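Local coordinates for putative anti-sigma factor antagonist TM_1081 (Thermotoga maritima, PDB 3F43), which probably acts as an anti-anti-sigma factor, countering an anti-sigma factor and so releasing a sigma factor from inhibition, at the interface of chains A and B. Numbering follows the deposited sequence. Chains: chain A/B, Putative anti-sigma factor antagonist TM1081.

The interface of chains A and B. Residues chain A 67, 70, 99, 103; chain B 67, 70, 99, 103.
A:Leu70 and B:Leu70 meet methyl to methyl on the two-fold axis that relates two STAS domains, the SpoIIAA-like fold of anti-sigma factor antagonists. Their CD1 atoms lie 3.6 Å apart, and the two side chains cross obliquely, touching through this one branch. With chi2 at 173°, CD1 continues the extended line of each chain and is carried furthest toward the partner. On either side of the pair a threonine methyl closes in: A:Thr103 CG2 stands 3.9 Å from B:Leu70 CD1, its side chain roughly perpendicular to the leucine. The same methyl lies 4.0 Å from CG1 of B:Val99; the threonine contacts recur with the chains exchanged, while the leucine contact on the axis is its own mate.

Polar contacts flank this apolar centre. The backbone N of A:Ser67, at the start of helix 67-83, makes a weak hydrogen bond to the carbonyl O of B:Thr103, 3.2 Å long and bent to 133° at the hydrogen. Water 1 supports the same junction, 2.7 Å from the hydroxyl OG of A:Ser67 and also hydrogen-bonded to B:Thr103 O; water 2 does this for B:Ser67 and A:Thr103.

In the second shell, the hydroxyl OG1 of A:Thr103 donates to the carbonyl O of A:Val99 in helix 94-102, at 2.9 Å and tilted 28° from the carbonyl plane. This bond would help hold the side chain in this rotamer, with CG2 facing the partner. A serine in place of A:Thr103 would probably leave B:Leu70 CD1 and B:Val99 CG1 without their methyl neighbour and open a gap beside the leucine pair. A:Ser67 is, by similarity, the phosphorylation site, but it is unmodified here; a phosphate on OG would probably disturb the water bridge. The crystal structure alone does not establish whether this pairing forms in solution.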
loop_
_atom_site.group_PDB
_atom_site.type_symbol
_atom_site.label_atom_id
_atom_site.label_comp_id
_atom_site.label_asym_id
_atom_site.label_seq_id
_atom_site.Cartn_x
_atom_site.Cartn_y
_atom_site.Cartn_z
ATOM N N SER A 67 2.894 4.923 3.774
ATOM C CA SER A 67 2.701 3.650 3.097
ATOM C C SER A 67 1.345 3.046 3.416
ATOM O O SER A 67 0.752 2.366 2.578
ATOM C CB SER A 67 3.820 2.667 3.439
ATOM O OG SER A 67 3.802 2.287 4.803
ATOM N N LEU A 70 -1.300 4.900 1.444
ATOM C CA LEU A 70 -1.183 4.409 0.074
ATOM C C LEU A 70 -1.829 3.037 -0.070
ATOM O O LEU A 70 -2.510 2.755 -1.061
ATOM C CB LEU A 70 0.266 4.283 -0.387
ATOM C CG LEU A 70 0.902 5.491 -1.005
ATOM C CD1 LEU A 70 2.412 5.195 -1.222
ATOM C CD2 LEU A 70 0.177 5.862 -2.325
ATOM N N VAL A 99 4.784 11.696 -3.857
ATOM C CA VAL A 99 4.649 10.278 -3.525
ATOM C C VAL A 99 3.865 9.569 -4.635
ATOM O O VAL A 99 4.245 8.464 -5.039
ATOM C CB VAL A 99 4.033 10.058 -2.137
ATOM C CG1 VAL A 99 3.566 8.584 -1.954
ATOM C CG2 VAL A 99 5.033 10.509 -1.057
ATOM N N THR A 103 5.703 6.567 -6.860
ATOM C CA THR A 103 5.156 5.216 -6.761
ATOM C C THR A 103 4.327 4.819 -7.988
ATOM O O THR A 103 3.704 3.777 -7.992
ATOM C CB THR A 103 4.258 5.079 -5.516
ATOM O OG1 THR A 103 3.094 5.922 -5.668
ATOM C CG2 THR A 103 5.003 5.472 -4.237
ATOM N N SER B 67 3.053 1.470 -5.947
ATOM C CA SER B 67 2.098 1.509 -4.851
ATOM C C SER B 67 1.600 0.120 -4.492
ATOM O O SER B 67 1.305 -0.156 -3.329
ATOM C CB SER B 67 0.924 2.433 -5.173
ATOM O OG SER B 67 0.135 1.945 -6.242
ATOM N N LEU B 70 4.305 -1.669 -2.543
ATOM C CA LEU B 70 4.267 -1.094 -1.201
ATOM C C LEU B 70 3.106 -1.665 -0.397
ATOM O O LEU B 70 3.244 -1.967 0.793
ATOM C CB LEU B 70 4.112 0.424 -1.213
ATOM C CG LEU B 70 5.364 1.245 -1.285
ATOM C CD1 LEU B 70 4.965 2.735 -1.474
ATOM C CD2 LEU B 70 6.226 1.021 -0.015
ATOM N N VAL B 99 11.612 5.930 -2.135
ATOM C CA VAL B 99 10.191 5.675 -1.898
ATOM C C VAL B 99 9.979 5.313 -0.424
ATOM O O VAL B 99 9.022 5.798 0.191
ATOM C CB VAL B 99 9.619 4.618 -2.852
ATOM C CG1 VAL B 99 8.236 4.102 -2.358
ATOM C CG2 VAL B 99 9.571 5.191 -4.280
ATOM N N THR B 103 7.638 7.774 1.984
ATOM C CA THR B 103 6.406 7.214 2.535
ATOM C C THR B 103 6.530 6.852 4.021
ATOM O O THR B 103 5.631 6.259 4.580
ATOM C CB THR B 103 5.994 5.941 1.770
ATOM O OG1 THR B 103 6.981 4.908 1.986
ATOM C CG2 THR B 103 5.860 6.206 0.267
HETATM O O HOH W 1 4.967 4.211 6.287
HETATM O O HOH W 2 1.321 2.548 -8.584
#